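Local coordinates for putative carboxynorspermidine decarboxylase protein (Sinorhizobium meliloti, PDB 3MT1) that probably decarboxylates carboxynorspermidine and carboxyspermidine with pyridoxal 5'-phosphate, releasing CO2 and yielding norspermidine or spermidine for polyamine biosynthesis, at residues Y81-D87 with R106-K110; V63-E68 with E88-D94; T276-L280 with S317-A321; S287-C291 with G302-F306. One frame throughout, in Å; residues are numbered along the deposited sequence.

Contact 1 (Y81-D87 with R106-K110); sequences YGDNEID and RFADK
Phe-107 and Ile-86 meet because of two different first torsions. In Phe-107, CG lies anti to the carbonyl carbon (chi1 -66°), which aims the ring at the start of helix 83-92; in Ile-86, CG1 stands anti to the backbone N (chi1 -166°) and is laid against that ring. Ile-86 CG1 comes within 3.7 Å of Phe-107 CD1, and the methyl CD1 of Ile-86 continues over one face of the ring. Tyr-81 approaches the ring obliquely, its CB 3.5 Å from Phe-107 CE2, before its phenol turns off to hydrogen-bond Ile-97 O. With an alanine in place of Phe-107, Ile-86 CG1 and Tyr-81 CB would probably face a gap where the ring had been.

Around this apolar centre lie charged pairs. The other branch of Ile-86, CG2, touches the aliphatic part of Lys-110, 3.4 Å from CD, and the lysine then bends at its last torsion so that NZ makes a salt bridge to Asp-87 OD2 at 3.4 Å. On the Tyr-81 side, Asp-83 OD2 and Arg-106 NH2 form only a long salt bridge of 3.9 Å, though the carboxylate and guanidinium planes are just 13° apart; Arg-106 NH2 also hydrogen-bonds Leu-247 O of the second subunit. Gly-82 O, accepting from Glu-85 N and Ile-86 N, ties down the first turn of helix 83-92. Ile-86 and Phe-107 also reach strand 95-98, at Ile-96 and Phe-98. Such packing of consecutive helices outside a parallel strand is characteristic of the eight-stranded alpha/beta (TIM) barrel.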
loop_
_atom_site.group_PDB
_atom_site.type_symbol
_atom_site.label_atom_id
_atom_site.label_comp_id
_atom_site.label_asym_id
_atom_site.label_seq_id
_atom_site.Cartn_x
_atom_site.Cartn_y
_atom_site.Cartn_z
ATOM N N TYR B 81 1.356 20.366 -10.525
ATOM C CA TYR B 81 1.593 21.113 -9.264
ATOM C C TYR B 81 0.318 21.699 -8.713
ATOM O O TYR B 81 -0.547 22.093 -9.460
ATOM C CB TYR B 81 2.644 22.220 -9.386
ATOM C CG TYR B 81 4.004 21.687 -9.596
ATOM C CD1 TYR B 81 4.525 21.566 -10.893
ATOM C CD2 TYR B 81 4.778 21.250 -8.515
ATOM C CE1 TYR B 81 5.791 21.030 -11.103
ATOM C CE2 TYR B 81 6.051 20.721 -8.717
ATOM C CZ TYR B 81 6.547 20.608 -10.008
ATOM O OH TYR B 81 7.788 20.064 -10.234
ATOM N N GLY B 82 0.217 21.741 -7.392
ATOM C CA GLY B 82 -0.858 22.415 -6.718
ATOM C C GLY B 82 -0.390 23.824 -6.455
ATOM O O GLY B 82 0.793 24.042 -6.114
ATOM N N ASP B 83 -1.318 24.772 -6.636
ATOM C CA ASP B 83 -1.112 26.201 -6.403
ATOM C C ASP B 83 -0.816 26.511 -4.927
ATOM O O ASP B 83 0.028 27.366 -4.606
ATOM C CB ASP B 83 -2.340 26.991 -6.867
ATOM C CG ASP B 83 -2.988 26.401 -8.127
ATOM O OD1 ASP B 83 -3.162 27.174 -9.119
ATOM O OD2 ASP B 83 -3.327 25.164 -8.117
ATOM N N ASN B 84 -1.501 25.806 -4.036
ATOM C CA ASN B 84 -1.256 25.925 -2.612
ATOM C C ASN B 84 0.077 25.277 -2.196
ATOM O O ASN B 84 0.409 25.283 -1.011
ATOM C CB ASN B 84 -2.426 25.290 -1.826
ATOM C CG ASN B 84 -2.453 23.744 -1.938
ATOM O OD1 ASN B 84 -2.054 23.155 -2.964
ATOM N ND2 ASN B 84 -2.910 23.088 -0.874
ATOM N N GLU B 85 0.816 24.702 -3.150
ATOM C CA GLU B 85 2.099 24.047 -2.859
ATOM C C GLU B 85 3.300 24.636 -3.605
ATOM O O GLU B 85 4.402 24.707 -3.061
ATOM C CB GLU B 85 2.024 22.540 -3.149
ATOM C CG GLU B 85 1.087 21.759 -2.214
ATOM C CD GLU B 85 1.211 20.244 -2.370
ATOM O OE1 GLU B 85 1.991 19.804 -3.265
ATOM O OE2 GLU B 85 0.538 19.490 -1.604
ATOM N N ILE B 86 3.074 25.022 -4.858
ATOM C CA ILE B 86 4.117 25.516 -5.761
ATOM C C ILE B 86 5.175 26.402 -5.114
ATOM O O ILE B 86 6.376 26.235 -5.377
ATOM C CB ILE B 86 3.510 26.268 -6.999
ATOM C CG1 ILE B 86 4.546 26.481 -8.114
ATOM C CG2 ILE B 86 2.904 27.620 -6.605
ATOM C CD1 ILE B 86 5.297 25.256 -8.558
ATOM N N ASP B 87 4.736 27.341 -4.284
ATOM C CA ASP B 87 5.643 28.302 -3.721
ATOM C C ASP B 87 6.574 27.610 -2.755
ATOM O O ASP B 87 7.758 27.930 -2.705
ATOM C CB ASP B 87 4.894 29.467 -3.059
ATOM C CG ASP B 87 4.712 30.699 -4.024
ATOM O OD1 ASP B 87 5.746 31.193 -4.581
ATOM O OD2 ASP B 87 3.551 31.191 -4.205
ATOM N N ARG B 106 1.746 28.146 -16.544
ATOM C CA ARG B 106 0.996 28.425 -15.335
ATOM C C ARG B 106 1.878 28.849 -14.174
ATOM O O ARG B 106 1.496 29.696 -13.374
ATOM C CB ARG B 106 0.184 27.218 -14.934
ATOM C CG ARG B 106 -1.053 27.607 -14.201
ATOM C CD ARG B 106 -2.084 26.532 -14.290
ATOM N NE ARG B 106 -2.118 25.761 -13.050
ATOM C CZ ARG B 106 -2.709 24.576 -12.924
ATOM N NH1 ARG B 106 -3.294 24.019 -13.975
ATOM N NH2 ARG B 106 -2.696 23.934 -11.753
ATOM N N PHE B 107 3.065 28.265 -14.092
ATOM C CA PHE B 107 3.868 28.400 -12.894
ATOM C C PHE B 107 5.171 29.136 -13.113
ATOM O O PHE B 107 5.852 29.460 -12.160
ATOM C CB PHE B 107 4.094 27.028 -12.260
ATOM C CG PHE B 107 2.838 26.403 -11.737
ATOM C CD1 PHE B 107 2.038 27.085 -10.823
ATOM C CD2 PHE B 107 2.451 25.136 -12.150
ATOM C CE1 PHE B 107 0.865 26.511 -10.330
ATOM C CE2 PHE B 107 1.277 24.558 -11.669
ATOM C CZ PHE B 107 0.482 25.243 -10.763
ATOM N N ALA B 108 5.491 29.409 -14.372
ATOM C CA ALA B 108 6.650 30.232 -14.757
ATOM C C ALA B 108 6.975 31.329 -13.748
ATOM O O ALA B 108 8.083 31.345 -13.192
ATOM C CB ALA B 108 6.425 30.846 -16.108
ATOM N N ASP B 109 6.016 32.231 -13.508
ATOM C CA ASP B 109 6.225 33.362 -12.590
ATOM C C ASP B 109 6.736 32.963 -11.212
ATOM O O ASP B 109 7.735 33.496 -10.739
ATOM C CB ASP B 109 4.979 34.248 -12.479
ATOM C CG ASP B 109 4.931 35.291 -13.554
ATOM O OD1 ASP B 109 5.974 35.534 -14.184
ATOM O OD2 ASP B 109 3.862 35.881 -13.776
ATOM N N LYS B 110 6.064 32.018 -10.581
ATOM C CA LYS B 110 6.459 31.549 -9.259
ATOM C C LYS B 110 7.844 30.869 -9.223
ATOM O O LYS B 110 8.572 30.989 -8.226
ATOM C CB LYS B 110 5.373 30.641 -8.704
ATOM C CG LYS B 110 4.279 31.422 -8.045
ATOM C CD LYS B 110 2.948 30.699 -8.143
ATOM C CE LYS B 110 1.916 31.232 -7.130
ATOM N NZ LYS B 110 2.087 32.695 -6.899
#

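Contact 2 (V63-E68 with E88-D94); sequences VRLGRE and EVVSHAD
His-92 enters helix 63-68 as a knob into a hole, the hole being made by Val-63, Arg-64, Arg-67 and Glu-68. Its CB rests on Val-63, 4.0 Å from CG2. From there CG sets out anti to the carbonyl carbon (chi1 -67°), carrying the ring beneath Arg-64, whose CA makes a CH-pi contact 4.0 Å from the ring centroid and only 8° off the ring normal. Further out, ND1 has Arg-67 CG at the ring edge, 3.8 Å away, and CE1 looks to Glu-68 OE2. At the tip, NE2 lies under Arg-64 CB and gives a weak hydrogen bond of 3.5 Å to Glu-88 OE2, one turn back on its own helix.

Charges flank the ring on two sides. Arg-64 bridges to Glu-68 within its helix and, over a long 3.9 Å from NH1 to OE2, to Glu-88, while also making a cation-pi contact with Tyr-357 of the second subunit. Arg-67, bent at its second and third torsions, curls round to Asp-94: NH2 donates to OD2 at 2.8 Å, and NH1 is bonded to Lys-72 O.

The axes of the two helical segments run 9.6 Å apart at 26°, nearly in the same direction, and strand 73-77, which links their helices in the chain, lies against both: Val-63 and Arg-67 touch its Thr-74, Val-89 and Ala-93 its Ala-76.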
loop_
_atom_site.group_PDB
_atom_site.type_symbol
_atom_site.label_atom_id
_atom_site.label_comp_id
_atom_site.label_asym_id
_atom_site.label_seq_id
_atom_site.Cartn_x
_atom_site.Cartn_y
_atom_site.Cartn_z
ATOM N N VAL B 63 10.464 16.676 -2.027
ATOM C CA VAL B 63 11.387 17.786 -2.163
ATOM C C VAL B 63 11.826 18.386 -0.821
ATOM O O VAL B 63 13.003 18.674 -0.625
ATOM C CB VAL B 63 10.899 18.888 -3.140
ATOM C CG1 VAL B 63 9.910 19.889 -2.469
ATOM C CG2 VAL B 63 12.114 19.646 -3.682
ATOM N N ARG B 64 10.905 18.540 0.111
ATOM C CA ARG B 64 11.311 18.961 1.460
ATOM C C ARG B 64 12.267 17.936 2.129
ATOM O O ARG B 64 13.315 18.323 2.736
ATOM C CB ARG B 64 10.088 19.217 2.340
ATOM C CG ARG B 64 10.394 19.552 3.767
ATOM C CD ARG B 64 9.191 20.222 4.381
ATOM N NE ARG B 64 9.375 20.499 5.802
ATOM C CZ ARG B 64 8.413 20.925 6.613
ATOM N NH1 ARG B 64 7.183 21.089 6.155
ATOM N NH2 ARG B 64 8.668 21.137 7.895
ATOM N N LEU B 65 11.945 16.653 1.995
ATOM C CA LEU B 65 12.785 15.657 2.621
ATOM C C LEU B 65 14.191 15.740 2.043
ATOM O O LEU B 65 15.138 15.654 2.801
ATOM C CB LEU B 65 12.226 14.231 2.454
ATOM C CG LEU B 65 13.094 13.096 2.992
ATOM C CD1 LEU B 65 13.089 13.045 4.515
ATOM C CD2 LEU B 65 12.624 11.816 2.479
ATOM N N GLY B 66 14.321 15.919 0.716
ATOM C CA GLY B 66 15.620 15.925 0.046
ATOM C C GLY B 66 16.414 17.154 0.458
ATOM O O GLY B 66 17.604 17.049 0.745
ATOM N N ARG B 67 15.751 18.321 0.486
ATOM C CA ARG B 67 16.391 19.544 0.947
ATOM C C ARG B 67 16.817 19.444 2.398
ATOM O O ARG B 67 17.986 19.669 2.689
ATOM C CB ARG B 67 15.534 20.798 0.698
ATOM C CG ARG B 67 16.062 22.116 1.354
ATOM C CD ARG B 67 17.485 22.562 0.921
ATOM N NE ARG B 67 17.524 22.964 -0.490
ATOM C CZ ARG B 67 18.397 22.521 -1.407
ATOM N NH1 ARG B 67 19.361 21.649 -1.089
ATOM N NH2 ARG B 67 18.308 22.955 -2.664
ATOM N N GLU B 68 15.902 19.077 3.293
ATOM C CA GLU B 68 16.212 19.075 4.732
ATOM C C GLU B 68 17.142 17.988 5.213
ATOM O O GLU B 68 17.882 18.211 6.140
ATOM C CB GLU B 68 14.941 19.086 5.579
ATOM C CG GLU B 68 14.164 20.397 5.376
ATOM C CD GLU B 68 12.909 20.533 6.217
ATOM O OE1 GLU B 68 12.626 19.629 7.040
ATOM O OE2 GLU B 68 12.196 21.546 6.050
ATOM N N GLU B 88 6.063 26.640 -2.007
ATOM C CA GLU B 88 6.904 25.932 -1.097
ATOM C C GLU B 88 7.812 25.003 -1.886
ATOM O O GLU B 88 8.980 24.802 -1.536
ATOM C CB GLU B 88 6.100 25.162 -0.070
ATOM C CG GLU B 88 6.947 24.833 1.146
ATOM C CD GLU B 88 6.237 23.953 2.173
ATOM O OE1 GLU B 88 5.005 24.184 2.423
ATOM O OE2 GLU B 88 6.924 23.039 2.736
ATOM N N VAL B 89 7.299 24.449 -2.972
ATOM C CA VAL B 89 8.151 23.592 -3.749
ATOM C C VAL B 89 9.347 24.429 -4.213
ATOM O O VAL B 89 10.511 24.062 -3.950
ATOM C CB VAL B 89 7.407 22.923 -4.898
ATOM C CG1 VAL B 89 8.341 22.069 -5.695
ATOM C CG2 VAL B 89 6.284 22.053 -4.372
ATOM N N VAL B 90 9.051 25.584 -4.834
ATOM C CA VAL B 90 10.079 26.451 -5.413
ATOM C C VAL B 90 11.158 26.833 -4.407
ATOM O O VAL B 90 12.337 26.864 -4.737
ATOM C CB VAL B 90 9.491 27.714 -6.108
ATOM C CG1 VAL B 90 10.599 28.774 -6.375
ATOM C CG2 VAL B 90 8.820 27.312 -7.422
ATOM N N SER B 91 10.767 27.098 -3.175
ATOM C CA SER B 91 11.741 27.467 -2.172
ATOM C C SER B 91 12.654 26.332 -1.723
ATOM O O SER B 91 13.671 26.601 -1.160
ATOM C CB SER B 91 11.060 28.072 -0.963
ATOM O OG SER B 91 10.306 27.084 -0.332
ATOM N N HIS B 92 12.310 25.075 -1.970
ATOM C CA HIS B 92 13.205 23.955 -1.595
ATOM C C HIS B 92 14.069 23.529 -2.778
ATOM O O HIS B 92 15.149 23.011 -2.578
ATOM C CB HIS B 92 12.451 22.699 -1.088
ATOM C CG HIS B 92 11.741 22.872 0.223
ATOM N ND1 HIS B 92 12.402 23.106 1.408
ATOM C CD2 HIS B 92 10.426 22.800 0.540
ATOM C CE1 HIS B 92 11.521 23.206 2.392
ATOM N NE2 HIS B 92 10.313 23.024 1.891
ATOM N N ALA B 93 13.587 23.752 -3.996
ATOM C CA ALA B 93 14.210 23.182 -5.186
ATOM C C ALA B 93 15.259 24.098 -5.812
ATOM O O ALA B 93 15.126 25.314 -5.759
ATOM C CB ALA B 93 13.140 22.832 -6.221
ATOM N N ASP B 94 16.288 23.511 -6.418
ATOM C CA ASP B 94 17.229 24.241 -7.275
ATOM C C ASP B 94 16.818 24.192 -8.730
ATOM O O ASP B 94 17.074 25.103 -9.499
ATOM C CB ASP B 94 18.611 23.633 -7.133
ATOM C CG ASP B 94 19.171 23.838 -5.754
ATOM O OD1 ASP B 94 19.183 25.003 -5.307
ATOM O OD2 ASP B 94 19.576 22.848 -5.109
#

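Contact 3 (T276-L280 with S317-A321); sequences TAKVL and SFQDA
Gln-319 N donates a nearly straight hydrogen bond to Lys-278 O, 2.8 Å long with an angle of 167° at the hydrogen. The same carbonyl oxygen receives a CA-H...O contact of 3.4 Å from Phe-318 CA. A water molecule adds a second tie between the same two residues, accepting from Lys-278 N at 2.9 Å and donating to Gln-319 O at 2.7 Å. Beside these polar links, the Phe-318 ring is approached obliquely by Ala-277 CB, 3.6 Å from CD1, and by Val-279 CG2.

The Gln-319 side chain is bent at chi2 (-62°), which turns its amide back so that NE2 hydrogen-bonds Ser-317 O from above the carbonyl plane, at 3.1 Å. Leu-280 meets this folded chain at about a right angle, Leu-280 CG 3.8 Å from Gln-319 CG. An alanine at Gln-319 has no amide to give, and would probably leave Ser-317 O without that donor and Leu-280 CG facing a gap.

An irregular connection is fastened in this way to the end of strand 315-318, in the beta domain that accompanies the barrel in class-II decarboxylases. Phe-318 is held there by stacking on Phe-301 and by backbone bonds to Leu-242 in strand 240-251. Ser-317 OG bonds Glu-243, whereas Asp-320 OD1 accepts from Lys-238 N; the Asp-320 side chain lies about 4 Å from that of Glu-233, a residue predicted to bind substrate.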
loop_
_atom_site.group_PDB
_atom_site.type_symbol
_atom_site.label_atom_id
_atom_site.label_comp_id
_atom_site.label_asym_id
_atom_site.label_seq_id
_atom_site.Cartn_x
_atom_site.Cartn_y
_atom_site.Cartn_z
ATOM N N THR B 276 7.159 -12.290 -7.642
ATOM C CA THR B 276 7.529 -13.090 -6.518
ATOM C C THR B 276 8.810 -12.542 -5.914
ATOM O O THR B 276 9.570 -11.899 -6.596
ATOM C CB THR B 276 7.812 -14.461 -7.024
ATOM O OG1 THR B 276 8.831 -14.349 -8.022
ATOM C CG2 THR B 276 6.518 -15.082 -7.668
ATOM N N ALA B 277 9.040 -12.807 -4.635
ATOM C CA ALA B 277 10.209 -12.293 -3.946
ATOM C C ALA B 277 11.443 -13.141 -4.243
ATOM O O ALA B 277 11.398 -14.023 -5.102
ATOM C CB ALA B 277 9.941 -12.188 -2.442
ATOM N N LYS B 278 12.555 -12.885 -3.568
ATOM C CA LYS B 278 13.750 -13.700 -3.829
ATOM C C LYS B 278 14.413 -14.267 -2.589
ATOM O O LYS B 278 14.556 -13.560 -1.585
ATOM C CB LYS B 278 14.774 -12.921 -4.634
ATOM C CG LYS B 278 14.427 -12.798 -6.080
ATOM C CD LYS B 278 15.338 -11.778 -6.753
ATOM C CE LYS B 278 14.828 -10.362 -6.554
ATOM N NZ LYS B 278 13.337 -10.371 -6.664
ATOM N N VAL B 279 14.840 -15.527 -2.699
ATOM C CA VAL B 279 15.514 -16.251 -1.646
ATOM C C VAL B 279 16.869 -16.804 -2.139
ATOM O O VAL B 279 17.105 -16.938 -3.348
ATOM C CB VAL B 279 14.583 -17.347 -1.095
ATOM C CG1 VAL B 279 15.222 -18.075 0.034
ATOM C CG2 VAL B 279 13.285 -16.696 -0.577
ATOM N N LEU B 280 17.770 -17.085 -1.195
ATOM C CA LEU B 280 19.088 -17.648 -1.492
ATOM C C LEU B 280 19.426 -18.783 -0.539
ATOM O O LEU B 280 19.102 -18.722 0.640
ATOM C CB LEU B 280 20.191 -16.599 -1.379
ATOM C CG LEU B 280 20.274 -15.412 -2.330
ATOM C CD1 LEU B 280 21.458 -14.551 -1.909
ATOM C CD2 LEU B 280 20.389 -15.817 -3.792
ATOM N N SER B 317 15.225 -14.717 4.703
ATOM C CA SER B 317 15.615 -13.371 4.253
ATOM C C SER B 317 15.174 -13.071 2.807
ATOM O O SER B 317 15.747 -13.594 1.863
ATOM C CB SER B 317 17.149 -13.184 4.327
ATOM O OG SER B 317 17.708 -13.790 5.473
ATOM N N PHE B 318 14.189 -12.207 2.607
ATOM C CA PHE B 318 13.895 -11.822 1.227
ATOM C C PHE B 318 14.934 -10.860 0.732
ATOM O O PHE B 318 15.255 -9.882 1.377
ATOM C CB PHE B 318 12.451 -11.344 1.053
ATOM C CG PHE B 318 11.466 -12.422 1.364
ATOM C CD1 PHE B 318 11.410 -13.561 0.580
ATOM C CD2 PHE B 318 10.651 -12.349 2.495
ATOM C CE1 PHE B 318 10.527 -14.601 0.879
ATOM C CE2 PHE B 318 9.754 -13.372 2.813
ATOM C CZ PHE B 318 9.700 -14.512 1.999
ATOM N N GLN B 319 15.472 -11.169 -0.421
ATOM C CA GLN B 319 16.604 -10.431 -0.956
ATOM C C GLN B 319 16.140 -9.195 -1.712
ATOM O O GLN B 319 14.976 -9.112 -2.140
ATOM C CB GLN B 319 17.442 -11.340 -1.875
ATOM C CG GLN B 319 17.967 -12.594 -1.195
ATOM C CD GLN B 319 18.907 -12.301 -0.023
ATOM O OE1 GLN B 319 19.859 -11.506 -0.122
ATOM N NE2 GLN B 319 18.634 -12.945 1.101
ATOM N N ASP B 320 17.065 -8.255 -1.885
ATOM C CA ASP B 320 16.833 -7.038 -2.645
ATOM C C ASP B 320 15.522 -6.351 -2.306
ATOM O O ASP B 320 14.699 -6.117 -3.182
ATOM C CB ASP B 320 16.866 -7.319 -4.142
ATOM C CG ASP B 320 17.221 -6.084 -4.936
ATOM O OD1 ASP B 320 17.689 -5.111 -4.294
ATOM O OD2 ASP B 320 17.066 -6.083 -6.179
ATOM N N ALA B 321 15.337 -6.011 -1.043
ATOM C CA ALA B 321 14.088 -5.456 -0.616
ATOM C C ALA B 321 14.080 -3.947 -0.347
ATOM O O ALA B 321 13.157 -3.465 0.284
ATOM C CB ALA B 321 13.610 -6.212 0.608
HETATM O O HOH W 1 12.565 -10.160 -2.667
#

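Contact 4 (S287-C291 with G302-F306); sequences SYMIC and GEFRF
Tyr-288 and Phe-304 form an antiparallel hydrogen-bonded pair, joined by both of their backbone bonds: Tyr-288 N to Phe-304 O at 2.8 Å and Phe-304 N to Tyr-288 O at 2.7 Å. Ile-290 N adds a further bond to Gly-302 O, 3.0 Å long and almost straight at 173°. Between these rungs, Met-289 (present as selenomethionine) and Glu-303 make a non-hydrogen-bonded pair.

A weaker set of CA-H...O contacts uses the same acceptors. Glu-303 CA approaches Tyr-288 O at 3.1 Å, and Ser-287 CA approaches Phe-304 O at 3.2 Å. Ser-287 OG reaches that oxygen as well, but only in a weak bond.

Apolar packing gathers on the face that carries Tyr-288, Ile-290 and Phe-304. Phe-306 comes in here from the end of its strand, placing CE2 3.7 Å from Tyr-288 CB. The planes of the two rings are inclined at 82°, and their approach is oblique. The placing of the methyl CD1 of Ile-290 is doubtful, because it sits too close to the Phe-304 ring, so the 3.8 Å between Ile-290 CD1 and Phe-306 CZ carries little weight. Val-279 adds to the cluster by touching both Phe-304 and Phe-306.

Polar ends find partners beyond the pair: Tyr-288 OH accepts from Leu-310 N, and on the other face Glu-303 forms a salt bridge with Lys-254. With strand 255-259 bonded in parallel to strand 286-291, the arrangement is a twisted beta hairpin within the mixed sheet of the domain found beside the barrel in this decarboxylase family.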
loop_
_atom_site.group_PDB
_atom_site.type_symbol
_atom_site.label_atom_id
_atom_site.label_comp_id
_atom_site.label_asym_id
_atom_site.label_seq_id
_atom_site.Cartn_x
_atom_site.Cartn_y
_atom_site.Cartn_z
ATOM N N SER B 287 10.190 -27.910 -1.645
ATOM C CA SER B 287 9.564 -26.779 -2.298
ATOM C C SER B 287 8.404 -26.239 -1.468
ATOM O O SER B 287 7.450 -26.964 -1.137
ATOM C CB SER B 287 9.139 -27.132 -3.732
ATOM O OG SER B 287 9.476 -26.073 -4.626
ATOM N N TYR B 288 8.515 -24.959 -1.122
ATOM C CA TYR B 288 7.557 -24.281 -0.242
ATOM C C TYR B 288 6.913 -23.096 -0.926
ATOM O O TYR B 288 7.593 -22.280 -1.569
ATOM C CB TYR B 288 8.221 -23.792 1.047
ATOM C CG TYR B 288 8.384 -24.837 2.122
ATOM C CD1 TYR B 288 7.502 -24.902 3.196
ATOM C CD2 TYR B 288 9.430 -25.755 2.078
ATOM C CE1 TYR B 288 7.651 -25.858 4.200
ATOM C CE2 TYR B 288 9.590 -26.712 3.068
ATOM C CZ TYR B 288 8.703 -26.768 4.126
ATOM O OH TYR B 288 8.869 -27.736 5.112
HETATM N N MSE B 289 5.597 -23.006 -0.788
HETATM C CA MSE B 289 4.947 -21.727 -0.985
HETATM C C MSE B 289 5.003 -20.979 0.340
HETATM O O MSE B 289 4.551 -21.498 1.367
HETATM C CB MSE B 289 3.512 -21.884 -1.463
HETATM C CG MSE B 289 3.001 -20.631 -2.146
HETATM SE SE MSE B 289 1.106 -20.775 -2.553
HETATM C CE MSE B 289 1.061 -19.845 -4.293
ATOM N N ILE B 290 5.600 -19.791 0.321
ATOM C CA ILE B 290 5.678 -18.964 1.515
ATOM C C ILE B 290 4.667 -17.857 1.426
ATOM O O ILE B 290 4.661 -17.096 0.473
ATOM C CB ILE B 290 7.080 -18.339 1.735
ATOM C CG1 ILE B 290 8.178 -19.406 1.666
ATOM C CG2 ILE B 290 7.139 -17.596 3.077
ATOM C CD1 ILE B 290 8.901 -19.413 0.331
ATOM N N CYS B 291 3.822 -17.758 2.437
ATOM C CA CYS B 291 2.718 -16.825 2.396
ATOM C C CYS B 291 2.775 -15.865 3.523
ATOM O O CYS B 291 3.362 -16.163 4.563
ATOM C CB CYS B 291 1.404 -17.559 2.509
ATOM S SG CYS B 291 1.286 -18.938 1.408
ATOM N N GLY B 302 6.266 -16.246 -2.769
ATOM C CA GLY B 302 6.819 -17.105 -3.829
ATOM C C GLY B 302 6.925 -18.607 -3.506
ATOM O O GLY B 302 6.800 -19.016 -2.352
ATOM N N GLU B 303 7.128 -19.437 -4.534
ATOM C CA GLU B 303 7.408 -20.880 -4.337
ATOM C C GLU B 303 8.929 -21.004 -4.339
ATOM O O GLU B 303 9.584 -20.610 -5.309
ATOM C CB GLU B 303 6.786 -21.779 -5.430
ATOM C CG GLU B 303 5.256 -21.697 -5.576
ATOM C CD GLU B 303 4.600 -22.908 -6.309
ATOM O OE1 GLU B 303 5.043 -23.293 -7.430
ATOM O OE2 GLU B 303 3.613 -23.475 -5.770
ATOM N N PHE B 304 9.505 -21.492 -3.250
ATOM C CA PHE B 304 10.943 -21.614 -3.225
ATOM C C PHE B 304 11.429 -22.995 -2.884
ATOM O O PHE B 304 10.704 -23.823 -2.355
ATOM C CB PHE B 304 11.562 -20.590 -2.285
ATOM C CG PHE B 304 11.250 -19.186 -2.661
ATOM C CD1 PHE B 304 11.884 -18.597 -3.740
ATOM C CD2 PHE B 304 10.285 -18.463 -1.960
ATOM C CE1 PHE B 304 11.584 -17.311 -4.108
ATOM C CE2 PHE B 304 9.977 -17.168 -2.328
ATOM C CZ PHE B 304 10.631 -16.590 -3.409
ATOM N N ARG B 305 12.678 -23.233 -3.249
ATOM C CA ARG B 305 13.416 -24.399 -2.816
ATOM C C ARG B 305 14.240 -24.064 -1.559
ATOM O O ARG B 305 14.768 -22.948 -1.390
ATOM C CB ARG B 305 14.289 -24.927 -3.959
ATOM C CG ARG B 305 13.532 -25.752 -4.963
ATOM C CD ARG B 305 14.223 -25.787 -6.313
ATOM N NE ARG B 305 13.815 -26.964 -7.075
ATOM C CZ ARG B 305 13.617 -26.983 -8.394
ATOM N NH1 ARG B 305 13.771 -25.871 -9.115
ATOM N NH2 ARG B 305 13.252 -28.116 -9.001
ATOM N N PHE B 306 14.285 -25.052 -0.674
ATOM C CA PHE B 306 15.076 -25.039 0.535
ATOM C C PHE B 306 15.728 -26.407 0.613
ATOM O O PHE B 306 15.275 -27.357 -0.035
ATOM C CB PHE B 306 14.175 -24.800 1.738
ATOM C CG PHE B 306 13.448 -23.482 1.688
ATOM C CD1 PHE B 306 14.058 -22.324 2.162
ATOM C CD2 PHE B 306 12.169 -23.398 1.139
ATOM C CE1 PHE B 306 13.402 -21.099 2.103
ATOM C CE2 PHE B 306 11.508 -22.186 1.076
ATOM C CZ PHE B 306 12.118 -21.028 1.556
#

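The four contacts fall into two groups on opposite sides of the chain's centre. Contacts 1 and 2, centred 13 Å apart, share helix 83-92 and interlock along the chain, their segments alternating; they belong to the outer helical layer of the barrel, and both touch the second subunit of the homodimer. Both are complete before contact 3 opens. Contacts 3 and 4, centred 11 Å apart, belong to the beta domain: the hairpin of contact 4 is nested inside the loop that contact 3 closes, and Val-279 and Phe-318 touch Phe-304 across them. Between the groups, contacts 2 and 3 come nearest, about 15 Å between nearest atoms. Each pair lies within one part of the fold, barrel or beta domain.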